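Local coordinates for 190aa long hypothetical protein (Pyrococcus horikoshii, PDB 2DDZ), which is of unknown function but belongs to a family probably related to class II tRNA synthetases, forms a hexamer, and binds guanidine in the crystal, at residues M4-G18 with L33-K47. Numbering follows the deposited sequence.
Sequences MELLIIKERRIDYDG and LGDSLVVFRGKCNVK
Phe40 meets Ile14 because CG of Phe40 sits between its own backbone N and carbonyl carbon (chi1 53°), which turns the ring against Ile14, with Tyr16 CB near CE2; Ile14 CB lies 3.5 Å from Phe40 CD2, and Ile14 O approaches the ring edge in plane, 3.1 Å from Phe40 CD2. Ile14 also lines the guanidine pocket with Arg12, Asn29 and Phe30. Arg41 instead has CG anti to its backbone N (chi1 -173°); with the chain extended from CG to NE, it lies alongside Arg13. The guanidinium planes are 46° apart, with Arg13 NH1 over one face of the Arg41 group and 3.5 Å from Arg41 NH1. These like charges are probably eased by Asp67, which forms a salt bridge with Arg41 NH2. Replacing Arg41 with an alanine is likely to leave Asp67 without this partner and Arg13 without the chain beside it.

Strands 5-8 and 36-45 pair in parallel, their axes 4.7 Å apart at closest approach; the bonds alternate from Glu5 N to Asp35 O through to Ile9 N to Val39 O. Beyond residues 10-12, Ile14 N donates to Arg41 O. Ile14 O is 4.5 Å from Lys43 N, and Asp15 OD1 stands in as acceptor at 2.8 Å from Lys43 N, met on its anti side, while a water joins OD1 to Lys43 NZ. Backbone pairing then resumes, Tyr16 N to Lys43 O (2.8 Å) and Asn45 N to Tyr16 O. Further on, Lys47 NZ forms a salt bridge to Asp17 OD2 (2.7 Å).

The two strands are the parallel pair of a beta-alpha-beta unit whose connecting helix 25-30 covers the Leu7 and Val38 face. Helix 161-184 packs over Ile8 and Val39 on the other face, and strand 68-75 continues the sheet antiparallel to strand 36-45, stacking His70 on Phe40.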
loop_
_atom_site.group_PDB
_atom_site.type_symbol
_atom_site.label_atom_id
_atom_site.label_comp_id
_atom_site.label_asym_id
_atom_site.label_seq_id
_atom_site.Cartn_x
_atom_site.Cartn_y
_atom_site.Cartn_z
ATOM N N MET E 4 -6.259 22.368 -2.049
ATOM C CA MET E 4 -4.913 22.190 -2.667
ATOM C C MET E 4 -4.225 23.558 -2.876
ATOM O O MET E 4 -4.903 24.583 -2.922
ATOM C CB MET E 4 -5.071 21.498 -4.021
ATOM C CG MET E 4 -3.789 21.282 -4.793
ATOM S SD MET E 4 -4.048 20.430 -6.355
ATOM C CE MET E 4 -2.473 20.605 -6.970
ATOM N N GLU E 5 -2.898 23.559 -3.040
ATOM C CA GLU E 5 -2.094 24.795 -3.223
ATOM C C GLU E 5 -1.704 25.115 -4.668
ATOM O O GLU E 5 -1.338 24.221 -5.427
ATOM C CB GLU E 5 -0.795 24.706 -2.421
ATOM C CG GLU E 5 -0.911 24.944 -0.929
ATOM C CD GLU E 5 -0.977 26.416 -0.570
ATOM O OE1 GLU E 5 -0.136 27.202 -1.064
ATOM O OE2 GLU E 5 -1.866 26.784 0.222
ATOM N N LEU E 6 -1.754 26.399 -5.020
ATOM C CA LEU E 6 -1.410 26.851 -6.363
ATOM C C LEU E 6 -0.505 28.081 -6.341
ATOM O O LEU E 6 -0.712 29.005 -5.559
ATOM C CB LEU E 6 -2.671 27.183 -7.160
ATOM C CG LEU E 6 -2.445 27.861 -8.521
ATOM C CD1 LEU E 6 -1.639 26.955 -9.445
ATOM C CD2 LEU E 6 -3.781 28.178 -9.150
ATOM N N LEU E 7 0.503 28.079 -7.207
ATOM C CA LEU E 7 1.436 29.191 -7.307
ATOM C C LEU E 7 1.843 29.430 -8.753
ATOM O O LEU E 7 2.464 28.571 -9.378
ATOM C CB LEU E 7 2.697 28.929 -6.479
ATOM C CG LEU E 7 3.795 30.002 -6.628
ATOM C CD1 LEU E 7 3.265 31.344 -6.103
ATOM C CD2 LEU E 7 5.062 29.595 -5.860
ATOM N N ILE E 8 1.481 30.599 -9.281
ATOM C CA ILE E 8 1.847 30.974 -10.640
ATOM C C ILE E 8 2.933 32.036 -10.502
ATOM O O ILE E 8 2.678 33.098 -9.949
ATOM C CB ILE E 8 0.673 31.610 -11.411
ATOM C CG1 ILE E 8 -0.586 30.749 -11.312
ATOM C CG2 ILE E 8 1.043 31.755 -12.878
ATOM C CD1 ILE E 8 -0.434 29.381 -11.918
ATOM N N ILE E 9 4.138 31.751 -10.986
ATOM C CA ILE E 9 5.240 32.715 -10.900
ATOM C C ILE E 9 5.175 33.659 -12.114
ATOM O O ILE E 9 5.635 33.327 -13.201
ATOM C CB ILE E 9 6.595 31.984 -10.842
ATOM C CG1 ILE E 9 6.610 31.088 -9.601
ATOM C CG2 ILE E 9 7.752 32.991 -10.788
ATOM C CD1 ILE E 9 7.790 30.160 -9.529
ATOM N N LYS E 10 4.599 34.836 -11.878
ATOM C CA LYS E 10 4.408 35.858 -12.891
ATOM C C LYS E 10 5.500 36.953 -12.944
ATOM O O LYS E 10 5.774 37.513 -14.005
ATOM C CB LYS E 10 3.049 36.515 -12.654
ATOM C CG LYS E 10 1.948 35.507 -12.379
ATOM C CD LYS E 10 0.695 36.135 -11.816
ATOM C CE LYS E 10 -0.420 35.105 -11.840
ATOM N NZ LYS E 10 -1.688 35.620 -11.278
ATOM N N GLU E 11 6.110 37.257 -11.803
ATOM C CA GLU E 11 7.160 38.273 -11.694
ATOM C C GLU E 11 8.454 37.975 -12.480
ATOM O O GLU E 11 9.122 38.888 -12.973
ATOM C CB GLU E 11 7.524 38.481 -10.213
ATOM C CG GLU E 11 7.911 37.180 -9.490
ATOM C CD GLU E 11 6.710 36.384 -8.971
ATOM O OE1 GLU E 11 5.604 36.504 -9.538
ATOM O OE2 GLU E 11 6.877 35.621 -7.993
ATOM N N ARG E 12 8.820 36.701 -12.593
ATOM C CA ARG E 12 10.050 36.326 -13.298
ATOM C C ARG E 12 9.923 35.027 -14.085
ATOM O O ARG E 12 8.848 34.437 -14.182
ATOM C CB ARG E 12 11.186 36.160 -12.293
ATOM C CG ARG E 12 10.704 35.476 -11.031
ATOM C CD ARG E 12 11.799 34.828 -10.230
ATOM N NE ARG E 12 11.235 34.163 -9.060
ATOM C CZ ARG E 12 11.851 33.202 -8.384
ATOM N NH1 ARG E 12 13.055 32.791 -8.768
ATOM N NH2 ARG E 12 11.264 32.655 -7.327
ATOM N N ARG E 13 11.045 34.595 -14.647
ATOM C CA ARG E 13 11.110 33.354 -15.396
ATOM C C ARG E 13 11.982 32.392 -14.621
ATOM O O ARG E 13 12.931 32.797 -13.952
ATOM C CB ARG E 13 11.739 33.558 -16.772
ATOM C CG ARG E 13 10.929 34.416 -17.694
ATOM C CD ARG E 13 11.198 34.052 -19.140
ATOM N NE ARG E 13 10.437 34.895 -20.062
ATOM C CZ ARG E 13 9.131 35.135 -19.969
ATOM N NH1 ARG E 13 8.540 35.916 -20.858
ATOM N NH2 ARG E 13 8.418 34.599 -18.991
ATOM N N ILE E 14 11.647 31.116 -14.714
ATOM C CA ILE E 14 12.408 30.072 -14.051
ATOM C C ILE E 14 12.640 29.017 -15.112
ATOM O O ILE E 14 11.690 28.603 -15.778
ATOM C CB ILE E 14 11.617 29.443 -12.894
ATOM C CG1 ILE E 14 11.271 30.504 -11.848
ATOM C CG2 ILE E 14 12.443 28.355 -12.253
ATOM C CD1 ILE E 14 12.503 31.203 -11.299
ATOM N N ASP E 15 13.890 28.589 -15.287
ATOM C CA ASP E 15 14.199 27.578 -16.296
ATOM C C ASP E 15 14.072 26.143 -15.773
ATOM O O ASP E 15 14.435 25.835 -14.635
ATOM C CB ASP E 15 15.606 27.797 -16.873
ATOM C CG ASP E 15 15.788 29.192 -17.478
ATOM O OD1 ASP E 15 14.884 29.658 -18.205
ATOM O OD2 ASP E 15 16.843 29.818 -17.229
ATOM N N TYR E 16 13.553 25.264 -16.619
ATOM C CA TYR E 16 13.377 23.862 -16.260
ATOM C C TYR E 16 14.529 23.017 -16.801
ATOM O O TYR E 16 14.675 22.857 -18.012
ATOM C CB TYR E 16 12.055 23.348 -16.834
ATOM C CG TYR E 16 11.757 21.904 -16.504
ATOM C CD1 TYR E 16 11.503 21.510 -15.192
ATOM C CD2 TYR E 16 11.735 20.930 -17.505
ATOM C CE1 TYR E 16 11.238 20.178 -14.883
ATOM C CE2 TYR E 16 11.471 19.599 -17.211
ATOM C CZ TYR E 16 11.225 19.231 -15.898
ATOM O OH TYR E 16 10.976 17.922 -15.584
ATOM N N ASP E 17 15.357 22.486 -15.910
ATOM C CA ASP E 17 16.462 21.640 -16.342
ATOM C C ASP E 17 16.183 20.202 -15.882
ATOM O O ASP E 17 17.077 19.342 -15.877
ATOM C CB ASP E 17 17.790 22.158 -15.775
ATOM C CG ASP E 17 17.894 22.012 -14.269
ATOM O OD1 ASP E 17 16.877 22.192 -13.567
ATOM O OD2 ASP E 17 19.009 21.733 -13.784
ATOM N N GLY E 18 14.920 19.964 -15.521
ATOM C CA GLY E 18 14.475 18.661 -15.066
ATOM C C GLY E 18 14.488 18.441 -13.559
ATOM O O GLY E 18 13.725 17.612 -13.052
ATOM N N LEU E 33 3.574 23.941 1.385
ATOM C CA LEU E 33 3.458 22.615 1.984
ATOM C C LEU E 33 2.312 21.774 1.412
ATOM O O LEU E 33 1.251 22.297 1.088
ATOM C CB LEU E 33 3.264 22.773 3.487
ATOM C CG LEU E 33 3.283 21.530 4.369
ATOM C CD1 LEU E 33 4.693 20.995 4.474
ATOM C CD2 LEU E 33 2.754 21.896 5.748
ATOM N N GLY E 34 2.539 20.471 1.277
ATOM C CA GLY E 34 1.501 19.577 0.780
ATOM C C GLY E 34 1.238 19.551 -0.713
ATOM O O GLY E 34 2.061 19.985 -1.518
ATOM N N ASP E 35 0.079 19.020 -1.090
ATOM C CA ASP E 35 -0.278 18.935 -2.498
ATOM C C ASP E 35 -0.161 20.302 -3.149
ATOM O O ASP E 35 -0.669 21.293 -2.614
ATOM C CB ASP E 35 -1.703 18.391 -2.649
ATOM C CG ASP E 35 -1.814 16.932 -2.225
ATOM O OD1 ASP E 35 -0.761 16.347 -1.883
ATOM O OD2 ASP E 35 -2.934 16.372 -2.238
ATOM N N SER E 36 0.515 20.361 -4.299
ATOM C CA SER E 36 0.675 21.636 -4.985
ATOM C C SER E 36 0.938 21.601 -6.489
ATOM O O SER E 36 1.397 20.606 -7.061
ATOM C CB SER E 36 1.789 22.453 -4.325
ATOM O OG SER E 36 3.061 21.887 -4.579
ATOM N N LEU E 37 0.635 22.733 -7.115
ATOM C CA LEU E 37 0.844 22.935 -8.530
ATOM C C LEU E 37 1.559 24.282 -8.632
ATOM O O LEU E 37 1.078 25.286 -8.109
ATOM C CB LEU E 37 -0.496 22.967 -9.272
ATOM C CG LEU E 37 -0.440 23.391 -10.749
ATOM C CD1 LEU E 37 0.447 22.450 -11.571
ATOM C CD2 LEU E 37 -1.846 23.409 -11.293
ATOM N N VAL E 38 2.727 24.277 -9.266
ATOM C CA VAL E 38 3.524 25.482 -9.457
ATOM C C VAL E 38 3.653 25.706 -10.958
ATOM O O VAL E 38 4.139 24.844 -11.683
ATOM C CB VAL E 38 4.938 25.330 -8.863
ATOM C CG1 VAL E 38 5.739 26.617 -9.088
ATOM C CG2 VAL E 38 4.847 25.010 -7.378
ATOM N N VAL E 39 3.217 26.871 -11.417
ATOM C CA VAL E 39 3.260 27.201 -12.836
ATOM C C VAL E 39 4.208 28.347 -13.094
ATOM O O VAL E 39 4.143 29.387 -12.439
ATOM C CB VAL E 39 1.860 27.565 -13.334
ATOM C CG1 VAL E 39 1.886 27.877 -14.813
ATOM C CG2 VAL E 39 0.905 26.407 -13.032
ATOM N N PHE E 40 5.106 28.144 -14.048
ATOM C CA PHE E 40 6.068 29.166 -14.407
ATOM C C PHE E 40 6.395 29.120 -15.894
ATOM O O PHE E 40 5.891 28.273 -16.639
ATOM C CB PHE E 40 7.352 29.006 -13.594
ATOM C CG PHE E 40 7.956 27.631 -13.666
ATOM C CD1 PHE E 40 7.318 26.551 -13.064
ATOM C CD2 PHE E 40 9.169 27.415 -14.318
ATOM C CE1 PHE E 40 7.896 25.272 -13.076
ATOM C CE2 PHE E 40 9.763 26.135 -14.338
ATOM C CZ PHE E 40 9.118 25.060 -13.724
ATOM N N ARG E 41 7.246 30.048 -16.322
ATOM C CA ARG E 41 7.659 30.135 -17.711
ATOM C C ARG E 41 9.175 30.286 -17.781
ATOM O O ARG E 41 9.800 30.872 -16.890
ATOM C CB ARG E 41 6.964 31.321 -18.392
ATOM C CG ARG E 41 7.181 31.418 -19.895
ATOM C CD ARG E 41 6.444 32.637 -20.461
ATOM N NE ARG E 41 6.680 32.853 -21.891
ATOM C CZ ARG E 41 6.198 33.881 -22.589
ATOM N NH1 ARG E 41 5.447 34.801 -21.998
ATOM N NH2 ARG E 41 6.465 33.991 -23.883
ATOM N N GLY E 42 9.769 29.734 -18.833
ATOM C CA GLY E 42 11.208 29.821 -18.976
ATOM C C GLY E 42 11.730 28.854 -20.014
ATOM O O GLY E 42 10.957 28.290 -20.796
ATOM N N LYS E 43 13.046 28.671 -20.023
ATOM C CA LYS E 43 13.701 27.769 -20.960
ATOM C C LYS E 43 13.576 26.323 -20.502
ATOM O O LYS E 43 13.316 26.038 -19.326
ATOM C CB LYS E 43 15.189 28.104 -21.073
ATOM C CG LYS E 43 15.491 29.500 -21.570
ATOM C CD LYS E 43 16.989 29.764 -21.571
ATOM C CE LYS E 43 17.282 31.194 -21.995
ATOM N NZ LYS E 43 16.616 32.182 -21.088
ATOM N N CYS E 44 13.780 25.412 -21.444
ATOM C CA CYS E 44 13.719 23.990 -21.155
ATOM C C CYS E 44 14.963 23.299 -21.696
ATOM O O CYS E 44 15.131 23.173 -22.906
ATOM C CB CYS E 44 12.476 23.364 -21.790
ATOM S SG CYS E 44 12.362 21.570 -21.552
ATOM N N ASN E 45 15.847 22.882 -20.800
ATOM C CA ASN E 45 17.048 22.173 -21.201
ATOM C C ASN E 45 17.303 21.125 -20.126
ATOM O O ASN E 45 17.986 21.374 -19.126
ATOM C CB ASN E 45 18.224 23.140 -21.336
ATOM C CG ASN E 45 19.471 22.459 -21.864
ATOM O OD1 ASN E 45 19.390 21.461 -22.583
ATOM N ND2 ASN E 45 20.630 23.000 -21.519
ATOM N N VAL E 46 16.733 19.945 -20.344
ATOM C CA VAL E 46 16.827 18.854 -19.384
ATOM C C VAL E 46 18.157 18.145 -19.338
ATOM O O VAL E 46 18.595 17.578 -20.329
ATOM C CB VAL E 46 15.735 17.778 -19.636
ATOM C CG1 VAL E 46 15.776 16.728 -18.527
ATOM C CG2 VAL E 46 14.366 18.423 -19.707
ATOM N N LYS E 47 18.786 18.174 -18.169
ATOM C CA LYS E 47 20.055 17.498 -17.963
ATOM C C LYS E 47 19.812 15.984 -17.998
ATOM O O LYS E 47 18.847 15.482 -17.416
ATOM C CB LYS E 47 20.645 17.885 -16.607
ATOM C CG LYS E 47 21.080 19.335 -16.494
ATOM C CD LYS E 47 21.665 19.603 -15.115
ATOM C CE LYS E 47 22.222 21.014 -14.992
ATOM N NZ LYS E 47 21.201 22.070 -15.246
HETATM O O HOH W 1 14.267 32.397 -19.552
#